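PDB 3KUW: fluoroacetyl-CoA thioesterase from Streptomyces Cattleya, which hydrolyses fluoroacetyl-CoA to fluoroacetate and CoA before it can react with citrate synthase, thereby conferring resistance to fluoroacetate. Local coordinates for residues Thr22-Tyr27 / Phe36-Ala41; Gly43-Leu48 / Val74-Ala79; Glu65-Thr70 / His118-Ile123; Val88-Arg93 / Leu100-Ser105. The protein carries 1 engineered substitution. All coordinates share one frame; numbering follows the deposited sequence.

Contact 1: Thr22-Tyr27 / Phe36-Ala41. With FAH (fluoroacetic acid), chain D.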
loop_
_atom_site.group_PDB
_atom_site.type_symbol
_atom_site.label_atom_id
_atom_site.label_comp_id
_atom_site.label_asym_id
_atom_site.label_seq_id
_atom_site.Cartn_x
_atom_site.Cartn_y
_atom_site.Cartn_z
ATOM N N THR A 22 -11.201 -3.702 4.884
ATOM C CA THR A 22 -11.389 -4.356 3.625
ATOM C C THR A 22 -11.276 -3.314 2.485
ATOM O O THR A 22 -11.231 -2.082 2.679
ATOM C CB THR A 22 -12.775 -5.145 3.531
ATOM O OG1 THR A 22 -13.865 -4.234 3.701
ATOM C CG2 THR A 22 -12.891 -6.264 4.608
ATOM N N VAL A 23 -11.122 -3.817 1.288
ATOM C CA VAL A 23 -11.005 -2.961 0.107
ATOM C C VAL A 23 -11.925 -1.719 0.155
ATOM O O VAL A 23 -11.466 -0.591 -0.043
ATOM C CB VAL A 23 -11.287 -3.834 -1.160
ATOM C CG1 VAL A 23 -11.373 -2.923 -2.489
ATOM C CG2 VAL A 23 -10.180 -4.923 -1.282
ATOM N N ARG A 24 -13.224 -1.925 0.432
ATOM C CA ARG A 24 -14.209 -0.799 0.332
ATOM C C ARG A 24 -13.924 0.326 1.321
ATOM O O ARG A 24 -14.245 1.477 1.063
ATOM C CB ARG A 24 -15.689 -1.278 0.400
ATOM C CG ARG A 24 -16.134 -1.902 1.724
ATOM C CD ARG A 24 -17.554 -2.580 1.616
ATOM N NE ARG A 24 -17.591 -3.547 0.493
ATOM C CZ ARG A 24 -18.692 -4.104 -0.065
ATOM N NH1 ARG A 24 -19.919 -3.800 0.363
ATOM N NH2 ARG A 24 -18.572 -4.936 -1.102
ATOM N N HIS A 25 -13.222 0.014 2.400
ATOM C CA HIS A 25 -12.944 1.015 3.374
ATOM C C HIS A 25 -11.661 1.716 3.061
ATOM O O HIS A 25 -11.452 2.764 3.620
ATOM C CB HIS A 25 -12.868 0.386 4.762
ATOM C CG HIS A 25 -14.158 -0.243 5.202
ATOM N ND1 HIS A 25 -15.139 0.466 5.877
ATOM C CD2 HIS A 25 -14.650 -1.484 5.010
ATOM C CE1 HIS A 25 -16.161 -0.336 6.117
ATOM N NE2 HIS A 25 -15.896 -1.518 5.589
ATOM N N LEU A 26 -10.778 1.146 2.216
ATOM C CA LEU A 26 -9.556 1.900 1.826
ATOM C C LEU A 26 -9.932 3.171 1.066
ATOM O O LEU A 26 -9.353 4.244 1.305
ATOM C CB LEU A 26 -8.532 1.062 0.983
ATOM C CG LEU A 26 -7.159 1.744 0.783
ATOM C CD1 LEU A 26 -6.396 1.764 2.156
ATOM C CD2 LEU A 26 -6.406 0.872 -0.179
ATOM N N TYR A 27 -10.835 3.012 0.081
ATOM C CA TYR A 27 -11.341 4.106 -0.759
ATOM C C TYR A 27 -12.886 4.100 -0.810
ATOM O O TYR A 27 -13.480 3.602 -1.783
ATOM C CB TYR A 27 -10.725 4.084 -2.176
ATOM C CG TYR A 27 -9.363 4.746 -2.201
ATOM C CD1 TYR A 27 -9.255 6.109 -2.225
ATOM C CD2 TYR A 27 -8.176 3.977 -2.078
ATOM C CE1 TYR A 27 -7.991 6.761 -2.204
ATOM C CE2 TYR A 27 -6.947 4.598 -2.083
ATOM C CZ TYR A 27 -6.846 6.003 -2.134
ATOM O OH TYR A 27 -5.609 6.621 -2.112
ATOM N N PHE A 36 -16.843 -4.667 -4.039
ATOM C CA PHE A 36 -15.732 -5.629 -4.025
ATOM C C PHE A 36 -15.804 -6.552 -2.828
ATOM O O PHE A 36 -16.203 -6.120 -1.771
ATOM C CB PHE A 36 -14.376 -4.950 -4.047
ATOM C CG PHE A 36 -13.321 -5.871 -4.460
ATOM C CD1 PHE A 36 -13.157 -6.162 -5.830
ATOM C CD2 PHE A 36 -12.533 -6.542 -3.496
ATOM C CE1 PHE A 36 -12.202 -7.090 -6.257
ATOM C CE2 PHE A 36 -11.551 -7.475 -3.890
ATOM C CZ PHE A 36 -11.370 -7.743 -5.295
ATOM N N PRO A 37 -15.418 -7.841 -2.996
ATOM C CA PRO A 37 -15.337 -8.790 -1.922
ATOM C C PRO A 37 -14.656 -8.228 -0.660
ATOM O O PRO A 37 -13.719 -7.396 -0.733
ATOM C CB PRO A 37 -14.482 -9.892 -2.531
ATOM C CG PRO A 37 -15.019 -9.954 -3.970
ATOM C CD PRO A 37 -15.236 -8.513 -4.306
ATOM N N GLU A 38 -15.187 -8.673 0.465
ATOM C CA GLU A 38 -14.786 -8.217 1.801
ATOM C C GLU A 38 -13.505 -8.876 2.271
ATOM O O GLU A 38 -13.521 -9.759 3.149
ATOM C CB GLU A 38 -15.933 -8.457 2.819
ATOM C CG GLU A 38 -17.106 -7.474 2.626
ATOM C CD GLU A 38 -16.726 -6.023 2.929
ATOM O OE1 GLU A 38 -17.300 -5.415 3.853
ATOM O OE2 GLU A 38 -15.835 -5.476 2.263
ATOM N N VAL A 39 -12.409 -8.448 1.672
ATOM C CA VAL A 39 -11.060 -8.948 1.996
ATOM C C VAL A 39 -10.089 -7.805 2.329
ATOM O O VAL A 39 -10.254 -6.699 1.833
ATOM C CB VAL A 39 -10.462 -9.785 0.840
ATOM C CG1 VAL A 39 -11.382 -11.025 0.525
ATOM C CG2 VAL A 39 -10.219 -8.890 -0.382
ATOM N N PHE A 40 -9.102 -8.102 3.161
ATOM C CA PHE A 40 -8.063 -7.169 3.643
ATOM C C PHE A 40 -7.435 -6.477 2.401
ATOM O O PHE A 40 -6.880 -7.145 1.562
ATOM C CB PHE A 40 -7.011 -8.043 4.391
ATOM C CG PHE A 40 -5.968 -7.248 5.242
ATOM C CD1 PHE A 40 -6.357 -6.131 6.031
ATOM C CD2 PHE A 40 -4.616 -7.685 5.276
ATOM C CE1 PHE A 40 -5.436 -5.438 6.829
ATOM C CE2 PHE A 40 -3.661 -7.013 6.122
ATOM C CZ PHE A 40 -4.106 -5.858 6.867
ATOM N N ALA A 41 -7.507 -5.145 2.313
ATOM C CA ALA A 41 -6.945 -4.402 1.148
ATOM C C ALA A 41 -5.395 -4.511 1.079
ATOM O O ALA A 41 -4.750 -4.470 2.120
ATOM C CB ALA A 41 -7.372 -2.971 1.172
HETATM C C FAH D . -6.376 -5.756 -2.973
HETATM F F FAH D . -7.876 -7.429 -3.547
HETATM O O FAH D . -6.608 -4.591 -2.529
HETATM C CH3 FAH D . -7.216 -6.897 -2.453
HETATM O OXT FAH D . -5.498 -6.058 -3.840
HETATM O O HOH W 1 -14.558 -4.690 0.376
#
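T22 and R24 both turn onto the carboxylate of E38, whose OE2 accepts a hydrogen bond from T22 OG1 at 2.7 Å, coming in from above the carboxylate plane. R24 forms a salt bridge with the same oxygen, its NE 3.2 Å from E38 OE2; this oxygen stands off the plane of the guanidinium, so no N-H is aimed at it and the attraction is one of charge. NH2 donates instead to F36 O, which lies close to the guanidinium plane, at 2.7 Å, a bond allowed by the bend of the arginine chain at chi3 (53°). A water accepts from both N and NE of R24. These groups fasten the short helix 23-26 to the loop that leads into helix 42-56 of the HotDog fold, a loop whose F40 and A41 belong to the substrate-binding residues. At the level of the backbone, T22 and F40 form a single bridge, and V23 N donates to V39 O at 3.1 Å. Next to this bond V23 CG2 packs 3.6 Å from F36 CD2, and also meets V39 CG2 and A41 CB. A fluoroacetic acid lies against this apolar patch, its CH3 3.7 Å from V23 CG2. Farther out, P37 packs on N129 of the second subunit.

Contact 2: Gly43-Leu48 / Val74-Ala79. With FAH (fluoroacetic acid), chain E; FAH (fluoroacetic acid), chain F.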
loop_
_atom_site.group_PDB
_atom_site.type_symbol
_atom_site.label_atom_id
_atom_site.label_comp_id
_atom_site.label_asym_id
_atom_site.label_seq_id
_atom_site.Cartn_x
_atom_site.Cartn_y
_atom_site.Cartn_z
ATOM N N GLY A 43 -3.463 -2.237 0.302
ATOM C CA GLY A 43 -2.943 -0.972 0.904
ATOM C C GLY A 43 -2.887 -0.978 2.432
ATOM O O GLY A 43 -2.010 -0.369 3.049
ATOM N N PHE A 44 -3.832 -1.671 3.067
ATOM C CA PHE A 44 -3.765 -1.821 4.514
ATOM C C PHE A 44 -2.679 -2.882 4.891
ATOM O O PHE A 44 -2.060 -2.792 5.944
ATOM C CB PHE A 44 -5.173 -2.264 5.041
ATOM C CG PHE A 44 -6.217 -1.173 5.084
ATOM C CD1 PHE A 44 -6.058 -0.056 5.904
ATOM C CD2 PHE A 44 -7.451 -1.355 4.432
ATOM C CE1 PHE A 44 -7.059 0.934 6.007
ATOM C CE2 PHE A 44 -8.433 -0.407 4.470
ATOM C CZ PHE A 44 -8.248 0.788 5.258
ATOM N N MET A 45 -2.455 -3.886 4.030
ATOM C CA MET A 45 -1.383 -4.890 4.255
ATOM C C MET A 45 -0.032 -4.185 4.288
ATOM O O MET A 45 0.789 -4.420 5.213
ATOM C CB MET A 45 -1.350 -6.009 3.205
ATOM C CG MET A 45 -0.167 -7.024 3.493
ATOM S SD MET A 45 -0.097 -8.440 2.371
ATOM C CE MET A 45 0.663 -7.613 0.942
ATOM N N VAL A 46 0.197 -3.342 3.255
ATOM C CA VAL A 46 1.374 -2.492 3.184
ATOM C C VAL A 46 1.508 -1.642 4.458
ATOM O O VAL A 46 2.562 -1.675 5.147
ATOM C CB VAL A 46 1.304 -1.611 1.931
ATOM C CG1 VAL A 46 2.322 -0.476 1.933
ATOM C CG2 VAL A 46 1.518 -2.501 0.689
ATOM N N GLY A 47 0.443 -0.908 4.796
ATOM C CA GLY A 47 0.437 -0.126 6.043
ATOM C C GLY A 47 0.825 -0.937 7.265
ATOM O O GLY A 47 1.552 -0.457 8.138
ATOM N N LEU A 48 0.397 -2.183 7.314
ATOM C CA LEU A 48 0.643 -3.022 8.504
ATOM C C LEU A 48 2.097 -3.525 8.504
ATOM O O LEU A 48 2.750 -3.682 9.587
ATOM C CB LEU A 48 -0.303 -4.226 8.464
ATOM C CG LEU A 48 -0.167 -5.233 9.596
ATOM C CD1 LEU A 48 -0.701 -4.599 10.943
ATOM C CD2 LEU A 48 -0.851 -6.586 9.365
ATOM N N VAL A 74 6.429 -5.866 -2.751
ATOM C CA VAL A 74 5.834 -7.080 -2.145
ATOM C C VAL A 74 4.872 -7.832 -3.066
ATOM O O VAL A 74 4.259 -7.210 -3.958
ATOM C CB VAL A 74 5.038 -6.770 -0.781
ATOM C CG1 VAL A 74 6.002 -6.301 0.272
ATOM C CG2 VAL A 74 3.885 -5.739 -0.964
ATOM N N THR A 75 4.666 -9.121 -2.772
ATOM C CA THR A 75 3.638 -9.926 -3.454
ATOM C C THR A 75 2.426 -9.934 -2.524
ATOM O O THR A 75 2.591 -9.639 -1.317
ATOM C CB THR A 75 4.118 -11.358 -3.677
ATOM O OG1 THR A 75 4.675 -11.888 -2.464
ATOM C CG2 THR A 75 5.212 -11.352 -4.773
ATOM N N HIS A 76 1.240 -10.199 -3.057
ATOM C CA HIS A 76 0.064 -10.434 -2.192
ATOM C C HIS A 76 -0.613 -11.715 -2.788
ATOM O O HIS A 76 -1.290 -11.640 -3.831
ATOM C CB HIS A 76 -0.880 -9.206 -2.234
ATOM C CG HIS A 76 -1.949 -9.178 -1.160
ATOM N ND1 HIS A 76 -2.735 -8.060 -0.927
ATOM C CD2 HIS A 76 -2.340 -10.101 -0.245
ATOM C CE1 HIS A 76 -3.573 -8.301 0.077
ATOM N NE2 HIS A 76 -3.349 -9.530 0.513
ATOM N N THR A 77 -0.433 -12.843 -2.098
ATOM C CA THR A 77 -0.524 -14.201 -2.700
ATOM C C THR A 77 -1.771 -15.003 -2.240
ATOM O O THR A 77 -2.087 -16.067 -2.799
ATOM C CB THR A 77 0.763 -15.065 -2.388
ATOM O OG1 THR A 77 0.861 -15.284 -0.975
ATOM C CG2 THR A 77 2.041 -14.397 -2.801
ATOM N N ALA A 78 -2.491 -14.495 -1.240
ATOM C CA ALA A 78 -3.738 -15.150 -0.809
ATOM C C ALA A 78 -4.589 -14.069 -0.183
ATOM O O ALA A 78 -4.075 -13.023 0.243
ATOM C CB ALA A 78 -3.484 -16.241 0.173
ATOM N N ALA A 79 -5.888 -14.315 -0.138
ATOM C CA ALA A 79 -6.826 -13.340 0.448
ATOM C C ALA A 79 -7.253 -13.634 1.932
ATOM O O ALA A 79 -7.407 -14.796 2.351
ATOM C CB ALA A 79 -8.073 -13.235 -0.446
HETATM C C FAH E . -4.937 -10.905 -3.067
HETATM F F FAH E . -6.820 -10.006 -1.628
HETATM O O FAH E . -4.635 -9.840 -3.671
HETATM C CH3 FAH E . -5.671 -10.814 -1.727
HETATM O OXT FAH E . -4.648 -12.047 -3.531
HETATM C C FAH F . -0.097 -6.047 -3.986
HETATM F F FAH F . -1.693 -4.556 -4.810
HETATM O O FAH F . 0.725 -5.565 -3.168
HETATM C CH3 FAH F . -0.544 -5.210 -5.154
HETATM O OXT FAH F . -0.587 -7.189 -3.875
#
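The active-site histidine of this HotDog thioesterase, H76, meets the central helix 42-56 here, just past the end of strand 65-75, and M45 of the substrate-binding segment is the side chain that reaches it. The M45 chain is extended through CG, anti to the backbone N (chi1 179°), and bends only at chi3 (78°), which lays the thioether flat against the imidazole. SD sits over the centre of the H76 ring, 3.9 Å from the centroid and 12° off the normal, a Met-aromatic contact; CE follows over the same face as a CH-pi contact, 3.7 Å from H76 CG. The methionine and the histidine run antiparallel as they pass. Beyond the ring, M45 CE comes within 3.6 Å of T75 O and touches V74 CG2, which V46 CG2 also meets at 4.3 Å. No hydrogen bond joins the two segments; M45 meets this face of the imidazole through its thioether. The polar edge of the ring is fixed from the start of the same helix, where the active-site S42 OG is hydrogen-bonded to H76 ND1. V74 and T75 pair with a strand of the second subunit, and G69 of that subunit packs on H76. On the ring face opposite M45 lies a fluoroacetic acid, its CH3 3.5 Å from H76 NE2, offset toward the rim.

Contact 3: Glu65-Thr70 / His118-Ile123. With FAH (fluoroacetic acid), chain C.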
loop_
_atom_site.group_PDB
_atom_site.type_symbol
_atom_site.label_atom_id
_atom_site.label_comp_id
_atom_site.label_asym_id
_atom_site.label_seq_id
_atom_site.Cartn_x
_atom_site.Cartn_y
_atom_site.Cartn_z
ATOM N N GLU A 65 13.489 13.062 15.688
ATOM C CA GLU A 65 13.581 12.359 14.393
ATOM C C GLU A 65 12.347 11.512 14.214
ATOM O O GLU A 65 11.741 11.119 15.184
ATOM C CB GLU A 65 14.815 11.440 14.342
ATOM C CG GLU A 65 16.111 12.175 14.229
ATOM C CD GLU A 65 17.311 11.250 14.174
ATOM O OE1 GLU A 65 17.199 10.101 14.677
ATOM O OE2 GLU A 65 18.346 11.650 13.565
ATOM N N GLY A 66 11.950 11.260 12.965
ATOM C CA GLY A 66 10.952 10.192 12.698
ATOM C C GLY A 66 11.441 9.403 11.467
ATOM O O GLY A 66 12.633 9.451 11.148
ATOM N N SER A 67 10.529 8.733 10.748
ATOM C CA SER A 67 10.919 8.017 9.510
ATOM C C SER A 67 9.820 8.014 8.409
ATOM O O SER A 67 8.614 8.128 8.707
ATOM C CB SER A 67 11.412 6.588 9.817
ATOM O OG SER A 67 10.388 5.701 10.176
ATOM N N LEU A 68 10.271 7.892 7.157
ATOM C CA LEU A 68 9.371 7.770 6.002
ATOM C C LEU A 68 9.653 6.460 5.292
ATOM O O LEU A 68 10.839 6.118 5.140
ATOM C CB LEU A 68 9.656 8.918 5.018
ATOM C CG LEU A 68 9.390 10.347 5.483
ATOM C CD1 LEU A 68 10.040 11.320 4.483
ATOM C CD2 LEU A 68 7.893 10.646 5.633
ATOM N N GLY A 69 8.610 5.765 4.829
ATOM C CA GLY A 69 8.784 4.650 3.876
ATOM C C GLY A 69 9.222 5.209 2.532
ATOM O O GLY A 69 8.631 6.185 2.020
ATOM N N THR A 70 10.272 4.636 1.957
ATOM C CA THR A 70 10.818 5.130 0.686
ATOM C C THR A 70 10.721 4.104 -0.479
ATOM O O THR A 70 10.976 4.452 -1.649
ATOM C CB THR A 70 12.303 5.567 0.853
ATOM O OG1 THR A 70 13.085 4.464 1.380
ATOM C CG2 THR A 70 12.374 6.791 1.759
ATOM N N HIS A 118 10.963 -3.672 2.304
ATOM C CA HIS A 118 10.525 -2.318 2.594
ATOM C C HIS A 118 11.767 -1.548 3.019
ATOM O O HIS A 118 12.584 -2.062 3.851
ATOM C CB HIS A 118 9.516 -2.275 3.760
ATOM C CG HIS A 118 9.035 -0.870 4.075
ATOM N ND1 HIS A 118 8.916 -0.376 5.366
ATOM C CD2 HIS A 118 8.693 0.146 3.256
ATOM C CE1 HIS A 118 8.480 0.867 5.332
ATOM N NE2 HIS A 118 8.335 1.212 4.058
ATOM N N GLU A 119 11.851 -0.310 2.522
ATOM C CA GLU A 119 12.981 0.607 2.853
ATOM C C GLU A 119 12.460 1.857 3.540
ATOM O O GLU A 119 11.341 2.304 3.224
ATOM C CB GLU A 119 13.689 0.949 1.564
ATOM C CG GLU A 119 14.660 -0.171 1.083
ATOM C CD GLU A 119 14.034 -1.388 0.349
ATOM O OE1 GLU A 119 12.974 -1.264 -0.355
ATOM O OE2 GLU A 119 14.643 -2.502 0.456
ATOM N N ARG A 120 13.225 2.399 4.505
ATOM C CA ARG A 120 12.784 3.591 5.262
ATOM C C ARG A 120 13.970 4.515 5.404
ATOM O O ARG A 120 15.156 4.045 5.320
ATOM C CB ARG A 120 12.239 3.225 6.655
ATOM C CG ARG A 120 10.994 2.191 6.701
ATOM C CD ARG A 120 10.337 2.194 8.142
ATOM N NE ARG A 120 9.700 3.491 8.419
ATOM C CZ ARG A 120 8.538 3.922 7.874
ATOM N NH1 ARG A 120 7.826 3.153 7.045
ATOM N NH2 ARG A 120 8.079 5.116 8.188
ATOM N N ALA A 121 13.686 5.820 5.515
ATOM C CA ALA A 121 14.705 6.830 5.781
ATOM C C ALA A 121 14.354 7.571 7.054
ATOM O O ALA A 121 13.208 7.948 7.263
ATOM C CB ALA A 121 14.814 7.821 4.657
ATOM N N VAL A 122 15.368 7.806 7.895
ATOM C CA VAL A 122 15.212 8.591 9.127
ATOM C C VAL A 122 15.105 10.079 8.691
ATOM O O VAL A 122 15.891 10.547 7.838
ATOM C CB VAL A 122 16.437 8.401 10.057
ATOM C CG1 VAL A 122 16.379 9.310 11.275
ATOM C CG2 VAL A 122 16.605 6.908 10.482
ATOM N N ILE A 123 14.165 10.801 9.281
ATOM C CA ILE A 123 13.978 12.229 8.968
ATOM C C ILE A 123 14.048 13.104 10.221
ATOM O O ILE A 123 13.768 12.631 11.301
ATOM C CB ILE A 123 12.613 12.498 8.249
ATOM C CG1 ILE A 123 11.422 12.001 9.097
ATOM C CG2 ILE A 123 12.619 11.835 6.869
ATOM C CD1 ILE A 123 10.057 12.538 8.607
HETATM C C FAH C . 4.484 7.329 4.843
HETATM F F FAH C . 5.168 5.575 6.586
HETATM O O FAH C . 4.838 8.371 4.234
HETATM C CH3 FAH C . 5.277 6.898 6.108
HETATM O OXT FAH C . 3.500 6.666 4.403
HETATM O O HOH W 2 15.947 4.598 2.444
#
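S67 OG is gripped side-on by the guanidinium of R120, receiving NE at 2.9 Å and NH2 at 3.1 Å. The hydroxyl lies in the guanidinium plane, 3° out of it, and NH2 adds a weak bond to S67 O. A bend at chi3 (67°) folds the arginine back along the neighbouring strand, so that one face of its guanidinium lies over the backbone of L68 and G69. R120 and G69 both bind substrate; at the edge of the guanidinium, NH2 is 3.4 Å from the fluorine of a bound fluoroacetic acid. The ligand is also hydrogen-bonded to S42 N of the second subunit, which places this site at the dimer interface. Along the antiparallel ladder, the hydrogen-bonded pairs G66-I123 and L68-A121 alternate with the non-hydrogen-bonded pairs S67-V122 and G69-R120. I123 N donates to G66 O at 2.8 Å, and T70 N donates to E119 O at 2.9 Å. On the face bearing L68, A121 and I123, L68 crosses I123 at about a right angle, with CD1 3.6 Å from I123 CG2. The other face, carrying S67, R120 and V122, is turned to helix 42-56 and the loop after it: R120 packs on C53 and V54, and V122 on M57. Strand 112-124 lies between strand 65-75, outermost within this chain, and strand 99-107, where W102 touches R120.

Contact 4: Val88-Arg93 / Leu100-Ser105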
loop_
_atom_site.group_PDB
_atom_site.type_symbol
_atom_site.label_atom_id
_atom_site.label_comp_id
_atom_site.label_asym_id
_atom_site.label_seq_id
_atom_site.Cartn_x
_atom_site.Cartn_y
_atom_site.Cartn_z
ATOM N N VAL A 88 2.856 -10.216 10.887
ATOM C CA VAL A 88 3.921 -9.682 10.068
ATOM C C VAL A 88 5.218 -10.000 10.779
ATOM O O VAL A 88 5.309 -9.814 12.023
ATOM C CB VAL A 88 3.787 -8.126 9.809
ATOM C CG1 VAL A 88 5.020 -7.555 9.037
ATOM C CG2 VAL A 88 2.531 -7.867 9.016
ATOM N N THR A 89 6.176 -10.558 10.024
ATOM C CA THR A 89 7.565 -10.718 10.515
ATOM C C THR A 89 8.454 -9.806 9.672
ATOM O O THR A 89 8.446 -9.903 8.410
ATOM C CB THR A 89 8.108 -12.159 10.332
ATOM O OG1 THR A 89 7.184 -13.134 10.851
ATOM C CG2 THR A 89 9.574 -12.337 11.042
ATOM N N ALA A 90 9.183 -8.910 10.339
ATOM C CA ALA A 90 10.114 -8.021 9.688
ATOM C C ALA A 90 11.579 -8.354 10.083
ATOM O O ALA A 90 11.950 -8.376 11.289
ATOM C CB ALA A 90 9.776 -6.628 10.004
ATOM N N GLU A 91 12.390 -8.655 9.084
ATOM C CA GLU A 91 13.733 -9.180 9.316
ATOM C C GLU A 91 14.709 -8.076 8.856
ATOM O O GLU A 91 14.688 -7.719 7.694
ATOM C CB GLU A 91 13.935 -10.434 8.475
ATOM C CG GLU A 91 15.318 -10.997 8.623
ATOM C CD GLU A 91 15.601 -12.070 7.598
ATOM O OE1 GLU A 91 14.861 -13.074 7.586
ATOM O OE2 GLU A 91 16.582 -11.913 6.822
ATOM N N LEU A 92 15.503 -7.508 9.760
ATOM C CA LEU A 92 16.336 -6.390 9.374
ATOM C C LEU A 92 17.403 -6.859 8.397
ATOM O O LEU A 92 18.111 -7.875 8.653
ATOM C CB LEU A 92 16.997 -5.694 10.600
ATOM C CG LEU A 92 17.869 -4.450 10.251
ATOM C CD1 LEU A 92 17.070 -3.126 9.748
ATOM C CD2 LEU A 92 18.791 -4.125 11.518
ATOM N N ARG A 93 17.501 -6.136 7.289
ATOM C CA ARG A 93 18.446 -6.433 6.216
ATOM C C ARG A 93 19.690 -5.538 6.177
ATOM O O ARG A 93 20.759 -6.008 5.825
ATOM C CB ARG A 93 17.746 -6.379 4.852
ATOM C CG ARG A 93 16.984 -7.651 4.520
ATOM C CD ARG A 93 17.816 -8.631 3.807
ATOM N NE ARG A 93 17.051 -9.837 3.424
ATOM C CZ ARG A 93 16.379 -9.987 2.275
ATOM N NH1 ARG A 93 16.320 -9.009 1.358
ATOM N NH2 ARG A 93 15.754 -11.136 2.052
ATOM N N LEU A 100 17.390 2.302 6.271
ATOM C CA LEU A 100 17.174 0.959 6.820
ATOM C C LEU A 100 16.356 0.100 5.818
ATOM O O LEU A 100 15.507 0.621 5.081
ATOM C CB LEU A 100 16.458 1.055 8.166
ATOM C CG LEU A 100 17.170 1.814 9.326
ATOM C CD1 LEU A 100 16.853 3.308 9.442
ATOM C CD2 LEU A 100 16.806 1.136 10.660
ATOM N N SER A 101 16.585 -1.203 5.801
ATOM C CA SER A 101 15.693 -2.030 5.019
ATOM C C SER A 101 15.432 -3.345 5.721
ATOM O O SER A 101 16.255 -3.814 6.542
ATOM C CB SER A 101 16.197 -2.179 3.567
ATOM O OG SER A 101 17.114 -3.233 3.465
ATOM N N TRP A 102 14.242 -3.889 5.446
ATOM C CA TRP A 102 13.769 -5.140 6.007
ATOM C C TRP A 102 13.295 -6.050 4.861
ATOM O O TRP A 102 12.772 -5.576 3.846
ATOM C CB TRP A 102 12.544 -4.941 6.957
ATOM C CG TRP A 102 12.859 -4.233 8.271
ATOM C CD1 TRP A 102 13.089 -4.821 9.461
ATOM C CD2 TRP A 102 13.036 -2.822 8.477
ATOM N NE1 TRP A 102 13.379 -3.878 10.415
ATOM C CE2 TRP A 102 13.333 -2.642 9.837
ATOM C CE3 TRP A 102 12.940 -1.700 7.646
ATOM C CZ2 TRP A 102 13.565 -1.380 10.399
ATOM C CZ3 TRP A 102 13.160 -0.440 8.205
ATOM C CH2 TRP A 102 13.442 -0.299 9.583
ATOM N N ARG A 103 13.434 -7.362 5.073
ATOM C CA ARG A 103 12.578 -8.318 4.376
ATOM C C ARG A 103 11.296 -8.469 5.264
ATOM O O ARG A 103 11.373 -8.673 6.511
ATOM C CB ARG A 103 13.333 -9.633 4.160
ATOM C CG ARG A 103 12.402 -10.799 4.034
ATOM C CD ARG A 103 12.281 -11.289 2.631
ATOM N NE ARG A 103 11.389 -12.449 2.662
ATOM C CZ ARG A 103 10.596 -12.842 1.670
ATOM N NH1 ARG A 103 9.827 -13.930 1.879
ATOM N NH2 ARG A 103 10.558 -12.179 0.495
ATOM N N VAL A 104 10.132 -8.245 4.655
ATOM C CA VAL A 104 8.841 -8.406 5.359
ATOM C C VAL A 104 8.072 -9.628 4.895
ATOM O O VAL A 104 8.034 -9.916 3.704
ATOM C CB VAL A 104 7.945 -7.146 5.209
ATOM C CG1 VAL A 104 8.540 -6.035 6.146
ATOM C CG2 VAL A 104 7.838 -6.628 3.749
ATOM N N SER A 105 7.386 -10.316 5.796
ATOM C CA SER A 105 6.495 -11.377 5.344
ATOM C C SER A 105 5.263 -11.382 6.237
ATOM O O SER A 105 5.336 -10.874 7.358
ATOM C CB SER A 105 7.187 -12.750 5.294
ATOM O OG SER A 105 7.687 -13.241 6.540
HETATM O O HOH W 3 10.298 -11.851 7.008
#
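L92 and W102 meet obliquely, with the leucine methyl CD1 over one face of the indole. CD1 lies 4.0 Å from the centroid of the five-membered ring of W102, 23° off its normal, a CH-pi contact displaced toward the rim. The leucine reaches this position because its CG stands anti to the backbone N (chi1 -178°), and CD1 also lies 3.4 Å from S101 O. On the same five-membered ring, A90 CB is 3.8 Å from W102 CD1 and touches V104 CG1. These residues occupy one face of the beta hairpin formed by strands 85-96 and 99-107, the face of the HotDog sheet wrapped around helix 42-56: W102 and V104 both pack on C53, and V88 packs on L48 and A52. The R93 and R103 side chains extend alongside each other in a common direction on the other side of the hairpin, with guanidinium planes 15° apart. R103 CB lies over one face of the R93 guanidinium, and R93 NH2 comes within 3.5 Å of R103 CD. This brings like charges near each other, R93 NH2 4.6 Å from R103 NE, and they probably repel weakly. E91 on this face forms a salt bridge with R10 of the edge strand 10-16. Paired backbone bonds hold T89 to S105 and E91 to R103, while R93 N donates to S101 O at 2.7 Å. A water bridges T89 O and S105 OG.

How the contacts relate
From the N terminus, contact 1 closes a short loop containing helix 31-34 and ties helix 23-26 to the lead-in of helix 42-56. Contact 2 follows in series and touches it, F40 packing on M45; it joins that helix to the end of strand 65-75. Contact 3 opens before contact 2 has closed, so the two cross, sharing strand 65-75, which contact 3 pairs with strand 112-124. Within the 47 residues that contact 3 spans lies contact 4, the hairpin of strands 85-96 and 99-107. Probable backbone hydrogen bonds between W102 N and H118 O and between R120 N and L100 O join contacts 3 and 4 into one sheet, while L48 against V88 links contact 2 to contact 4.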